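Local coordinates for protein ornithine carbamoyltransferase (Gloeobacter violaceus, PDB 3GD5) that probably transfers the carbamoyl group of carbamoyl phosphate to L-ornithine, giving L-citrulline and phosphate in the biosynthesis of arginine, at residues His47-Leu53 against Gly74-Leu80; Gln254-Leu260 against Glu279-Val285. One frame throughout, in Å; residues are numbered along the deposited sequence.

Contact 1: residues His47-Leu53 against Gly74-Leu80; sequences HGKVLGL and GGQVIDL
Strands 50-53 and 76-79 run parallel, their axes 4.5 Å apart at closest and inclined by 22°, with V50 level with Q76, L51 with V77, G52 with I78 and L53 with D79 (CA to CA 4.6 to 4.8 Å). Five backbone hydrogen bonds zigzag along the pair: Q76 N to K49 O (2.9 Å), L51 N to Q76 O (2.9 Å), I78 N to L51 O (2.8 Å), L53 N to I78 O (2.8 Å) and L80 N to L53 O (2.8 Å). Before the strands, G48 and G74 have positive phi; G74, just after helix 60-72, closes it in a Schellman motif, and G74 O receives a CA-H...O contact from H47 CA (3.3 Å). On one face V50 (t) lays CG1 on I78 CG1 (3.6 Å; I78 m), and L80 CD2 lies 3.4 Å from G52 CA, where a CB would clash. This face meets Y71, V68 and V64 of a neighbouring subunit. On the other face L53 (m) sets CD1 on V77 CG1 (3.6 Å; V77 t), with L51 beside them; helix 60-72 covers this face, M70 on L51 and V77, R63 on L53. Q76 bends back so that its OE1 accepts from V77 N (3.1 Å). Helix 60-72 connects the two strands, making this a beta-alpha-beta crossover at one edge of the four-stranded parallel sheet of the carbamoyl phosphate domain.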
loop_
_atom_site.group_PDB
_atom_site.type_symbol
_atom_site.label_atom_id
_atom_site.label_comp_id
_atom_site.label_asym_id
_atom_site.label_seq_id
_atom_site.Cartn_x
_atom_site.Cartn_y
_atom_site.Cartn_z
ATOM N N HIS A 47 -37.832 3.017 -16.954
ATOM C CA HIS A 47 -38.193 3.749 -15.749
ATOM C C HIS A 47 -38.569 2.783 -14.632
ATOM O O HIS A 47 -39.277 1.802 -14.856
ATOM C CB HIS A 47 -39.361 4.694 -16.032
ATOM C CG HIS A 47 -39.822 5.457 -14.828
ATOM N ND1 HIS A 47 -40.583 4.884 -13.831
ATOM C CD2 HIS A 47 -39.614 6.741 -14.455
ATOM C CE1 HIS A 47 -40.825 5.786 -12.894
ATOM N NE2 HIS A 47 -40.248 6.920 -13.249
ATOM N N GLY A 48 -38.077 3.064 -13.431
ATOM C CA GLY A 48 -38.368 2.211 -12.296
ATOM C C GLY A 48 -37.376 1.080 -12.148
ATOM O O GLY A 48 -37.441 0.327 -11.179
ATOM N N LYS A 49 -36.454 0.950 -13.099
ATOM C CA LYS A 49 -35.461 -0.120 -13.025
ATOM C C LYS A 49 -34.050 0.373 -12.706
ATOM O O LYS A 49 -33.677 1.512 -13.011
ATOM C CB LYS A 49 -35.457 -0.923 -14.325
ATOM C CG LYS A 49 -36.773 -1.631 -14.582
ATOM C CD LYS A 49 -36.852 -2.154 -16.005
ATOM C CE LYS A 49 -38.274 -2.567 -16.357
ATOM N NZ LYS A 49 -38.780 -3.618 -15.433
ATOM N N VAL A 50 -33.270 -0.503 -12.085
ATOM C CA VAL A 50 -31.905 -0.176 -11.699
ATOM C C VAL A 50 -30.932 -1.186 -12.277
ATOM O O VAL A 50 -31.131 -2.398 -12.175
ATOM C CB VAL A 50 -31.742 -0.168 -10.154
ATOM C CG1 VAL A 50 -30.301 0.205 -9.772
ATOM C CG2 VAL A 50 -32.755 0.800 -9.526
ATOM N N LEU A 51 -29.869 -0.668 -12.872
ATOM C CA LEU A 51 -28.838 -1.503 -13.459
ATOM C C LEU A 51 -27.639 -1.448 -12.521
ATOM O O LEU A 51 -27.201 -0.367 -12.116
ATOM C CB LEU A 51 -28.453 -0.941 -14.820
ATOM C CG LEU A 51 -27.589 -1.703 -15.825
ATOM C CD1 LEU A 51 -26.547 -0.733 -16.308
ATOM C CD2 LEU A 51 -26.953 -2.949 -15.249
ATOM N N GLY A 52 -27.114 -2.613 -12.167
ATOM C CA GLY A 52 -25.960 -2.654 -11.296
ATOM C C GLY A 52 -24.735 -2.936 -12.137
ATOM O O GLY A 52 -24.795 -3.740 -13.077
ATOM N N LEU A 53 -23.633 -2.267 -11.815
ATOM C CA LEU A 53 -22.382 -2.446 -12.534
ATOM C C LEU A 53 -21.376 -3.110 -11.599
ATOM O O LEU A 53 -20.968 -2.510 -10.607
ATOM C CB LEU A 53 -21.824 -1.094 -12.972
ATOM C CG LEU A 53 -22.775 -0.146 -13.700
ATOM C CD1 LEU A 53 -22.108 1.216 -13.832
ATOM C CD2 LEU A 53 -23.130 -0.712 -15.071
ATOM N N GLY A 74 -34.102 6.220 -19.027
ATOM C CA GLY A 74 -34.906 6.612 -17.880
ATOM C C GLY A 74 -34.758 5.750 -16.632
ATOM O O GLY A 74 -35.588 5.813 -15.721
ATOM N N GLY A 75 -33.708 4.938 -16.579
ATOM C CA GLY A 75 -33.519 4.104 -15.407
ATOM C C GLY A 75 -32.403 4.625 -14.521
ATOM O O GLY A 75 -31.782 5.660 -14.821
ATOM N N GLN A 76 -32.153 3.924 -13.423
ATOM C CA GLN A 76 -31.079 4.307 -12.515
ATOM C C GLN A 76 -29.927 3.315 -12.630
ATOM O O GLN A 76 -30.088 2.230 -13.193
ATOM C CB GLN A 76 -31.578 4.379 -11.068
ATOM C CG GLN A 76 -31.908 5.803 -10.614
ATOM C CD GLN A 76 -30.735 6.767 -10.816
ATOM O OE1 GLN A 76 -29.559 6.388 -10.685
ATOM N NE2 GLN A 76 -31.050 8.016 -11.121
ATOM N N VAL A 77 -28.773 3.695 -12.083
ATOM C CA VAL A 77 -27.570 2.872 -12.135
ATOM C C VAL A 77 -26.836 2.871 -10.795
ATOM O O VAL A 77 -26.788 3.897 -10.103
ATOM C CB VAL A 77 -26.594 3.427 -13.207
ATOM C CG1 VAL A 77 -25.283 2.677 -13.172
ATOM C CG2 VAL A 77 -27.235 3.344 -14.593
ATOM N N ILE A 78 -26.265 1.725 -10.429
ATOM C CA ILE A 78 -25.493 1.629 -9.190
ATOM C C ILE A 78 -24.213 0.835 -9.429
ATOM O O ILE A 78 -24.243 -0.250 -10.018
ATOM C CB ILE A 78 -26.274 0.931 -8.057
ATOM C CG1 ILE A 78 -27.613 1.632 -7.835
ATOM C CG2 ILE A 78 -25.463 0.986 -6.756
ATOM C CD1 ILE A 78 -28.460 0.992 -6.760
ATOM N N ASP A 79 -23.086 1.385 -8.983
ATOM C CA ASP A 79 -21.803 0.706 -9.132
ATOM C C ASP A 79 -21.629 -0.147 -7.881
ATOM O O ASP A 79 -21.681 0.376 -6.769
ATOM C CB ASP A 79 -20.664 1.726 -9.226
ATOM C CG ASP A 79 -19.356 1.102 -9.696
ATOM O OD1 ASP A 79 -19.167 -0.119 -9.502
ATOM O OD2 ASP A 79 -18.512 1.833 -10.254
ATOM N N LEU A 80 -21.444 -1.455 -8.062
ATOM C CA LEU A 80 -21.269 -2.388 -6.945
ATOM C C LEU A 80 -19.887 -3.049 -6.935
ATOM O O LEU A 80 -19.013 -2.717 -7.741
ATOM C CB LEU A 80 -22.331 -3.493 -6.986
ATOM C CG LEU A 80 -23.827 -3.172 -7.049
ATOM C CD1 LEU A 80 -24.192 -2.091 -6.038
ATOM C CD2 LEU A 80 -24.178 -2.732 -8.442
#

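Contact 2: residues Gln254-Leu260 against Glu279-Val285; sequences QINAALL and EEITDEV
Extended Q254-N256 lies beside a segment that turns at E279 and E280 and is extended only at I281 and T282; each leads into a short helix. Q254 CA lies 4.3 Å from E280 CA, I255 CA 5.0 Å from I281 CA and N256 CA 5.8 Å from T282 CA, so the chains spread toward the helices. I255 and I281 form a single beta bridge, with I255 N donating to E280 O (3.0 Å). These are the loop-to-helix turns before and after edge strand 268-271 of the ornithine-binding domain. V285 (chi1 t) is a bump whose CB points at 254-260, into the hollow where that chain enters helix 257-261: its CG1 meets I255 CD1 (3.6 Å) and L260 CD1 (4.1 Å), its CG2 N256 CA (3.7 Å) and A257 N (3.9 Å). An unusually short 3.2 Å separates I255 CG2 from I281 CG2, both chi1 angles between wells. T282 CG2 nestles between Q254 OE1 (3.4 Å) and N256 CB (3.8 Å). Q254 (chi1 and chi2 t) donates from NE2 to E279 O (3.0 Å) and accepts at OE1 from N256 ND2 (3.1 Å). N256 and T282, both chi1 p, are N-caps: N256 OD1 takes L259 N (2.9 Å), T282 OG1 takes V285 N (3.2 Å). One water bridges the helix starts, accepting from A257 N (3.0 Å), donating to E284 OE1 (2.9 Å) and lying 2.7 Å from T282 OG1. Apolar I255, L260, I281 and V285 thus face strands 228-231 and 268-271, while each helix start is capped by its own side chain, the water links the two, and Q254 ties the loops ahead of them.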
loop_
_atom_site.group_PDB
_atom_site.type_symbol
_atom_site.label_atom_id
_atom_site.label_comp_id
_atom_site.label_asym_id
_atom_site.label_seq_id
_atom_site.Cartn_x
_atom_site.Cartn_y
_atom_site.Cartn_z
ATOM N N GLN A 254 1.102 -3.190 -36.954
ATOM C CA GLN A 254 0.689 -1.826 -36.696
ATOM C C GLN A 254 -0.122 -1.323 -37.874
ATOM O O GLN A 254 0.236 -1.569 -39.026
ATOM C CB GLN A 254 1.922 -0.944 -36.530
ATOM C CG GLN A 254 1.627 0.510 -36.227
ATOM C CD GLN A 254 2.869 1.368 -36.329
ATOM O OE1 GLN A 254 3.326 1.679 -37.430
ATOM N NE2 GLN A 254 3.434 1.743 -35.183
ATOM N N ILE A 255 -1.227 -0.645 -37.609
ATOM C CA ILE A 255 -1.976 -0.105 -38.725
ATOM C C ILE A 255 -1.360 1.274 -38.949
ATOM O O ILE A 255 -1.384 2.148 -38.070
ATOM C CB ILE A 255 -3.516 -0.064 -38.445
ATOM C CG1 ILE A 255 -4.095 1.310 -38.763
ATOM C CG2 ILE A 255 -3.805 -0.519 -37.049
ATOM C CD1 ILE A 255 -4.202 1.580 -40.240
ATOM N N ASN A 256 -0.741 1.422 -40.117
ATOM C CA ASN A 256 -0.077 2.657 -40.517
ATOM C C ASN A 256 -0.396 2.937 -41.976
ATOM O O ASN A 256 -1.122 2.177 -42.613
ATOM C CB ASN A 256 1.436 2.516 -40.353
ATOM C CG ASN A 256 1.962 1.235 -40.971
ATOM O OD1 ASN A 256 1.536 0.843 -42.059
ATOM N ND2 ASN A 256 2.893 0.578 -40.282
ATOM N N ALA A 257 0.161 4.026 -42.500
ATOM C CA ALA A 257 -0.066 4.415 -43.885
ATOM C C ALA A 257 0.125 3.251 -44.854
ATOM O O ALA A 257 -0.707 3.022 -45.731
ATOM C CB ALA A 257 0.867 5.560 -44.256
ATOM N N ALA A 258 1.219 2.516 -44.691
ATOM C CA ALA A 258 1.514 1.388 -45.566
ATOM C C ALA A 258 0.401 0.340 -45.565
ATOM O O ALA A 258 -0.095 -0.050 -46.627
ATOM C CB ALA A 258 2.837 0.748 -45.161
ATOM N N LEU A 259 0.006 -0.115 -44.378
ATOM C CA LEU A 259 -1.041 -1.125 -44.271
ATOM C C LEU A 259 -2.337 -0.627 -44.895
ATOM O O LEU A 259 -3.052 -1.381 -45.557
ATOM C CB LEU A 259 -1.280 -1.493 -42.807
ATOM C CG LEU A 259 -2.201 -2.702 -42.616
ATOM C CD1 LEU A 259 -1.563 -3.916 -43.267
ATOM C CD2 LEU A 259 -2.435 -2.959 -41.138
ATOM N N LEU A 260 -2.632 0.648 -44.675
ATOM C CA LEU A 260 -3.833 1.278 -45.215
ATOM C C LEU A 260 -3.829 1.233 -46.735
ATOM O O LEU A 260 -4.853 0.993 -47.377
ATOM C CB LEU A 260 -3.903 2.739 -44.777
ATOM C CG LEU A 260 -4.855 3.123 -43.649
ATOM C CD1 LEU A 260 -4.728 4.611 -43.363
ATOM C CD2 LEU A 260 -6.281 2.777 -44.051
ATOM N N GLU A 279 2.580 2.135 -31.450
ATOM C CA GLU A 279 2.634 0.677 -31.281
ATOM C C GLU A 279 1.686 0.025 -32.265
ATOM O O GLU A 279 2.075 -0.284 -33.392
ATOM C CB GLU A 279 2.257 0.234 -29.854
ATOM C CG GLU A 279 3.154 0.801 -28.757
ATOM C CD GLU A 279 3.204 -0.068 -27.501
ATOM O OE1 GLU A 279 2.141 -0.514 -27.017
ATOM O OE2 GLU A 279 4.319 -0.302 -26.988
ATOM N N GLU A 280 0.434 -0.166 -31.850
ATOM C CA GLU A 280 -0.552 -0.800 -32.713
ATOM C C GLU A 280 -1.116 0.157 -33.760
ATOM O O GLU A 280 -1.738 -0.284 -34.724
ATOM C CB GLU A 280 -1.692 -1.401 -31.884
ATOM C CG GLU A 280 -2.683 -0.385 -31.329
ATOM C CD GLU A 280 -2.206 0.295 -30.050
ATOM O OE1 GLU A 280 -1.129 -0.059 -29.527
ATOM O OE2 GLU A 280 -2.926 1.185 -29.564
ATOM N N ILE A 281 -0.915 1.459 -33.565
ATOM C CA ILE A 281 -1.370 2.465 -34.527
ATOM C C ILE A 281 -0.518 3.720 -34.463
ATOM O O ILE A 281 0.118 4.000 -33.455
ATOM C CB ILE A 281 -2.833 2.906 -34.309
ATOM C CG1 ILE A 281 -3.226 2.705 -32.853
ATOM C CG2 ILE A 281 -3.743 2.201 -35.278
ATOM C CD1 ILE A 281 -2.514 3.642 -31.910
ATOM N N THR A 282 -0.516 4.480 -35.550
ATOM C CA THR A 282 0.258 5.711 -35.593
ATOM C C THR A 282 -0.679 6.880 -35.331
ATOM O O THR A 282 -1.883 6.802 -35.592
ATOM C CB THR A 282 0.949 5.909 -36.973
ATOM O OG1 THR A 282 -0.041 6.048 -37.996
ATOM C CG2 THR A 282 1.825 4.717 -37.305
ATOM N N ASP A 283 -0.128 7.958 -34.793
ATOM C CA ASP A 283 -0.925 9.134 -34.516
ATOM C C ASP A 283 -1.566 9.595 -35.820
ATOM O O ASP A 283 -2.741 9.968 -35.857
ATOM C CB ASP A 283 -0.040 10.245 -33.957
ATOM C CG ASP A 283 -0.833 11.493 -33.595
ATOM O OD1 ASP A 283 -1.702 11.411 -32.699
ATOM O OD2 ASP A 283 -0.591 12.552 -34.214
ATOM N N GLU A 284 -0.780 9.553 -36.891
ATOM C CA GLU A 284 -1.228 9.967 -38.215
ATOM C C GLU A 284 -2.531 9.295 -38.631
ATOM O O GLU A 284 -3.483 9.962 -39.044
ATOM C CB GLU A 284 -0.143 9.653 -39.242
ATOM C CG GLU A 284 -0.476 10.058 -40.665
ATOM C CD GLU A 284 0.637 9.705 -41.633
ATOM O OE1 GLU A 284 0.818 8.502 -41.923
ATOM O OE2 GLU A 284 1.339 10.629 -42.096
ATOM N N VAL A 285 -2.572 7.972 -38.523
ATOM C CA VAL A 285 -3.766 7.229 -38.901
ATOM C C VAL A 285 -4.898 7.494 -37.914
ATOM O O VAL A 285 -6.036 7.758 -38.311
ATOM C CB VAL A 285 -3.487 5.715 -38.963
ATOM C CG1 VAL A 285 -4.761 4.961 -39.308
ATOM C CG2 VAL A 285 -2.417 5.435 -40.004
HETATM O O HOH W 1 1.028 6.002 -40.478
#

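How the contacts relate
Contacts 1 and 2 lie on opposite sides of the chain's centre, their own centres 39 Å apart and their nearest atoms about 25 Å apart, contact 1 in the carbamoyl phosphate domain and contact 2 in the ornithine domain. Neither contains a residue assigned to substrate binding, but each comes near residues inferred from relatives to bind it: in contact 1 the L53 side chain is about 7 Å from that of T62 and 8 Å from that of R110, while in contact 2 the E280 side chain is about 6 Å from that of D232, assigned to ornithine, and 7 Å from that of L273, assigned to carbamoyl phosphate.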